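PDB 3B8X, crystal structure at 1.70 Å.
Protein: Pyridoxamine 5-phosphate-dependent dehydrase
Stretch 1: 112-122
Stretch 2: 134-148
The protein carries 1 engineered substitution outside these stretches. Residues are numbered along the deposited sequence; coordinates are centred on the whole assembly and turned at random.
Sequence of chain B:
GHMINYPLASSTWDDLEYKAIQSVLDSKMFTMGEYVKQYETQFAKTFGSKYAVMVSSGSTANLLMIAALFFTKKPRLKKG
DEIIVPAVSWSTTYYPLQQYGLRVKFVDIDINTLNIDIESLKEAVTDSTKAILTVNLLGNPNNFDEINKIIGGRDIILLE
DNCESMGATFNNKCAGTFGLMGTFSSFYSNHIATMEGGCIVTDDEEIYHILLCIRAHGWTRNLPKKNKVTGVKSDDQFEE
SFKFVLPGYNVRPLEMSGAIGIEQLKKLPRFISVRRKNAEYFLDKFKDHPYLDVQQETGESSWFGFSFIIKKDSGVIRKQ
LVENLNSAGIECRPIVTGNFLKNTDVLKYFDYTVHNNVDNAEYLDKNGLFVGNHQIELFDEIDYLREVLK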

# COMPACT_ATOMS: atom_id res chain seq x y z
N ASN B 112 22.87 -24.01 -5.54
CA ASN B 112 24.09 -23.24 -5.70
C ASN B 112 23.81 -21.77 -5.96
O ASN B 112 24.35 -20.90 -5.26
CB ASN B 112 24.94 -23.84 -6.80
CG ASN B 112 25.64 -25.07 -6.33
OD1 ASN B 112 26.49 -24.98 -5.45
ND2 ASN B 112 25.20 -26.23 -6.80
N THR B 113 23.01 -21.50 -6.99
CA THR B 113 22.68 -20.11 -7.30
C THR B 113 21.62 -19.47 -6.40
O THR B 113 21.54 -18.23 -6.33
CB THR B 113 22.15 -19.95 -8.68
OG1 THR B 113 20.89 -20.61 -8.77
CG2 THR B 113 23.13 -20.51 -9.67
N LEU B 114 20.81 -20.32 -5.77
CA LEU B 114 19.67 -19.95 -4.91
C LEU B 114 18.51 -19.51 -5.74
O LEU B 114 17.45 -19.23 -5.19
CB LEU B 114 20.00 -18.86 -3.88
CG LEU B 114 21.20 -19.12 -2.95
CD1 LEU B 114 21.21 -18.05 -1.88
CD2 LEU B 114 21.15 -20.55 -2.37
N ASN B 115 18.70 -19.48 -7.05
CA ASN B 115 17.62 -19.10 -7.99
C ASN B 115 16.89 -20.34 -8.53
O ASN B 115 17.27 -21.49 -8.21
CB ASN B 115 18.15 -18.19 -9.10
CG ASN B 115 18.52 -16.81 -8.59
OD1 ASN B 115 17.96 -16.32 -7.62
ND2 ASN B 115 19.48 -16.20 -9.23
N ILE B 116 15.77 -20.11 -9.23
CA ILE B 116 14.93 -21.19 -9.76
C ILE B 116 15.80 -22.19 -10.55
O ILE B 116 16.70 -21.81 -11.27
CB ILE B 116 13.85 -20.62 -10.69
CG1 ILE B 116 12.76 -21.68 -11.00
CG2 ILE B 116 14.50 -20.12 -11.92
CD1 ILE B 116 11.42 -21.12 -11.46
N ASP B 117 15.56 -23.47 -10.32
CA ASP B 117 16.34 -24.47 -10.99
C ASP B 117 16.04 -24.47 -12.45
O ASP B 117 14.91 -24.70 -12.87
CB ASP B 117 16.04 -25.83 -10.41
CG ASP B 117 16.96 -26.85 -10.96
OD1 ASP B 117 18.17 -26.64 -10.84
OD2 ASP B 117 16.50 -27.79 -11.61
N ILE B 118 17.04 -24.20 -13.26
CA ILE B 118 16.79 -24.15 -14.68
C ILE B 118 16.22 -25.42 -15.27
O ILE B 118 15.18 -25.42 -15.95
CB ILE B 118 18.04 -23.75 -15.39
CG1 ILE B 118 18.36 -22.33 -14.95
CG2 ILE B 118 17.87 -23.94 -16.91
CD1 ILE B 118 17.41 -21.29 -15.55
N GLU B 119 16.91 -26.53 -15.02
CA GLU B 119 16.38 -27.77 -15.53
C GLU B 119 14.95 -27.95 -15.07
O GLU B 119 14.09 -28.31 -15.87
CB GLU B 119 17.24 -28.94 -15.12
CG GLU B 119 18.44 -29.08 -16.02
CD GLU B 119 18.10 -28.94 -17.50
OE1 GLU B 119 17.37 -29.83 -18.01
OE2 GLU B 119 18.57 -27.97 -18.16
N SER B 120 14.68 -27.72 -13.79
CA SER B 120 13.30 -27.92 -13.33
C SER B 120 12.35 -26.95 -14.00
O SER B 120 11.15 -27.21 -14.16
CB SER B 120 13.18 -27.74 -11.82
OG SER B 120 14.01 -28.66 -11.12
N LEU B 121 12.90 -25.81 -14.39
CA LEU B 121 12.04 -24.82 -14.98
C LEU B 121 11.64 -25.34 -16.35
O LEU B 121 10.46 -25.28 -16.74
CB LEU B 121 12.75 -23.46 -15.02
CG LEU B 121 12.01 -22.38 -15.84
CD1 LEU B 121 10.57 -22.13 -15.39
CD2 LEU B 121 12.79 -21.08 -15.98
N LYS B 122 12.61 -25.90 -17.06
CA LYS B 122 12.36 -26.43 -18.40
C LYS B 122 11.25 -27.50 -18.40
O LYS B 122 10.39 -27.55 -19.29
CB LYS B 122 13.68 -26.98 -18.95
CG LYS B 122 13.79 -27.10 -20.47
CD LYS B 122 14.72 -28.28 -20.88
CE LYS B 122 16.11 -27.78 -21.32
NZ LYS B 122 17.18 -28.83 -21.38
N THR B 134 10.20 -14.58 -12.23
CA THR B 134 11.56 -14.87 -11.81
C THR B 134 11.83 -13.98 -10.62
O THR B 134 11.17 -12.96 -10.43
CB THR B 134 12.63 -14.61 -12.94
OG1 THR B 134 12.71 -13.21 -13.34
CG2 THR B 134 12.34 -15.49 -14.16
N VAL B 135 12.78 -14.39 -9.80
CA VAL B 135 13.18 -13.60 -8.64
C VAL B 135 14.70 -13.73 -8.58
O VAL B 135 15.21 -14.84 -8.58
CB VAL B 135 12.63 -14.21 -7.33
CG1 VAL B 135 13.19 -13.45 -6.11
CG2 VAL B 135 11.10 -14.22 -7.34
N ASN B 136 15.41 -12.60 -8.62
CA ASN B 136 16.89 -12.60 -8.57
C ASN B 136 17.27 -12.56 -7.11
O ASN B 136 17.21 -11.51 -6.45
CB ASN B 136 17.48 -11.41 -9.35
CG ASN B 136 17.05 -11.42 -10.80
OD1 ASN B 136 17.23 -12.44 -11.50
ND2 ASN B 136 16.38 -10.34 -11.23
N LEU B 137 17.60 -13.73 -6.57
CA LEU B 137 17.83 -13.86 -5.15
C LEU B 137 19.15 -13.35 -4.61
O LEU B 137 20.23 -13.69 -5.10
CB LEU B 137 17.55 -15.29 -4.64
CG LEU B 137 16.92 -15.36 -3.24
CD1 LEU B 137 15.41 -15.09 -3.29
CD2 LEU B 137 17.18 -16.74 -2.61
N LEU B 138 19.02 -12.56 -3.57
CA LEU B 138 20.15 -12.06 -2.79
C LEU B 138 21.16 -11.30 -3.62
O LEU B 138 22.33 -11.22 -3.24
CB LEU B 138 20.85 -13.24 -2.12
CG LEU B 138 20.90 -13.17 -0.61
CD1 LEU B 138 19.51 -12.92 -0.05
CD2 LEU B 138 21.55 -14.44 -0.06
N GLY B 139 20.75 -10.79 -4.76
CA GLY B 139 21.73 -10.05 -5.52
C GLY B 139 22.07 -10.79 -6.82
O GLY B 139 22.63 -10.21 -7.76
N ASN B 140 21.75 -12.08 -6.81
CA ASN B 140 22.11 -12.92 -7.94
C ASN B 140 21.06 -12.94 -9.03
O ASN B 140 19.97 -13.49 -8.81
CB ASN B 140 22.30 -14.35 -7.42
CG ASN B 140 23.39 -15.11 -8.15
OD1 ASN B 140 24.31 -14.52 -8.75
ND2 ASN B 140 23.33 -16.46 -8.06
N PRO B 141 21.40 -12.44 -10.22
CA PRO B 141 20.43 -12.49 -11.33
C PRO B 141 20.25 -13.92 -11.84
O PRO B 141 21.16 -14.78 -11.75
CB PRO B 141 21.11 -11.69 -12.45
CG PRO B 141 22.60 -11.81 -12.19
CD PRO B 141 22.76 -12.10 -10.69
N ASN B 142 19.09 -14.16 -12.42
CA ASN B 142 18.82 -15.46 -13.04
C ASN B 142 19.62 -15.52 -14.33
O ASN B 142 20.06 -14.49 -14.84
CB ASN B 142 17.35 -15.54 -13.41
CG ASN B 142 16.51 -15.88 -12.24
OD1 ASN B 142 16.27 -17.06 -12.01
ND2 ASN B 142 16.23 -14.87 -11.36
N ASN B 143 19.77 -16.71 -14.90
CA ASN B 143 20.43 -16.75 -16.18
C ASN B 143 19.35 -16.58 -17.21
O ASN B 143 18.66 -17.53 -17.56
CB ASN B 143 21.25 -18.02 -16.41
CG ASN B 143 21.78 -18.09 -17.82
OD1 ASN B 143 21.20 -17.50 -18.72
ND2 ASN B 143 22.91 -18.77 -18.02
N PHE B 144 19.16 -15.34 -17.64
CA PHE B 144 18.09 -14.99 -18.55
C PHE B 144 18.17 -15.61 -19.94
O PHE B 144 17.16 -15.83 -20.58
CB PHE B 144 17.79 -13.49 -18.53
CG PHE B 144 17.17 -13.05 -17.23
CD1 PHE B 144 17.92 -12.38 -16.27
CD2 PHE B 144 15.86 -13.39 -16.95
CE1 PHE B 144 17.34 -12.03 -15.03
CE2 PHE B 144 15.26 -13.02 -15.74
CZ PHE B 144 16.00 -12.37 -14.79
N ASP B 145 19.39 -15.97 -20.35
CA ASP B 145 19.57 -16.66 -21.63
C ASP B 145 18.88 -18.02 -21.51
O ASP B 145 18.03 -18.38 -22.33
CB ASP B 145 21.06 -16.92 -21.86
CG ASP B 145 21.80 -15.69 -22.35
OD1 ASP B 145 21.13 -14.72 -22.78
OD2 ASP B 145 23.05 -15.68 -22.29
N GLU B 146 19.27 -18.78 -20.50
CA GLU B 146 18.65 -20.08 -20.35
C GLU B 146 17.15 -19.94 -20.24
O GLU B 146 16.39 -20.77 -20.76
CB GLU B 146 19.16 -20.78 -19.07
CG GLU B 146 20.65 -21.06 -19.04
CD GLU B 146 21.14 -21.79 -20.28
OE1 GLU B 146 21.67 -22.91 -20.11
OE2 GLU B 146 21.01 -21.24 -21.39
N ILE B 147 16.73 -18.93 -19.49
CA ILE B 147 15.31 -18.73 -19.25
C ILE B 147 14.57 -18.37 -20.53
O ILE B 147 13.51 -18.92 -20.84
CB ILE B 147 15.06 -17.65 -18.21
CG1 ILE B 147 15.39 -18.24 -16.84
CG2 ILE B 147 13.62 -17.18 -18.26
CD1 ILE B 147 15.19 -17.32 -15.76
N ASN B 148 15.15 -17.46 -21.29
CA ASN B 148 14.54 -17.07 -22.55
C ASN B 148 14.50 -18.21 -23.56
O ASN B 148 13.55 -18.33 -24.34
CB ASN B 148 15.23 -15.83 -23.10
CG ASN B 148 14.66 -14.56 -22.50
OD1 ASN B 148 13.45 -14.48 -22.28
ND2 ASN B 148 15.52 -13.59 -22.19
O HOH W 1 21.39 -17.58 -11.35
O HOH W 2 14.70 -17.48 -8.22
O HOH W 3 17.43 -19.52 -12.66

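A buried asparagine can do for a loop what a strand does for a sheet: its amide presents an acceptor oxygen and a nitrogen with two hydrogens to give, enough to tie together backbone groups at two points of a turn. The contact between 112-122 and 134-148 in this dehydrase is a compact example, with N115 as the tie.

Stretch 2 enters as a strand, ending at V135. N115 OD1 lies 3.3 Å from V135 O, but both are acceptors and no bond joins them. The carbonyl is satisfied instead by N142 ND2, at 3.0 Å from V135 O, and by a water that donates to V135 O while accepting from I116 N, so that the two backbones are linked through solvent. N136, whose CA-to-CB bond points away from stretch 1, works within its own stretch: its OD1 receives both N142 N, at 2.7 Å, and N142 ND2, at 2.6 Å from the same N136 OD1, pinning the far end of the loop to its start.

At L137 the direct tie begins. L137 N donates to N115 OD1 over 2.8 Å, nearly straight at 158°. The leucine side chain meanwhile packs on L114, with L137 CD2 3.7 Å from L114 CB, and L138 extends this apolar patch, its CD2 4.1 Å from L114 CD1. G139 takes no part; its backbone angles would jam a CB against the preceding carbonyl O, which by itself calls for glycine.

N140 answers with two bonds of opposite polarity. Its carbonyl accepts from N115, N140 O to N115 ND2 being 2.8 Å, while its side chain donates to the other backbone, N140 ND2 to T113 O at 3.1 Å. N115 thus spans the turn, gripping L137 with its oxygen and N140 with its nitrogen, and the turn's own N140 N to L137 O bond of 2.8 Å closes the gap between them. A water accepting from N115 ND2 and donating to P141 O carries the network one residue further. At N142, OD1 receives a water that also donates to I116 O.

N143 caps the second helix, its OD1 accepting from E146 N at 2.9 Å, much as D117 caps the first. The two helices run nearly parallel, 15° apart, with axes 10.4 Å at closest approach. Between them, the contacts across the stretches are side-chain packing: E146 CB touches I118 CD1 at 4.0 Å, and the end of the I147 side chain reaches I118 and L121, its CG1 3.9 Å from both I118 CD1 and L121 CD2.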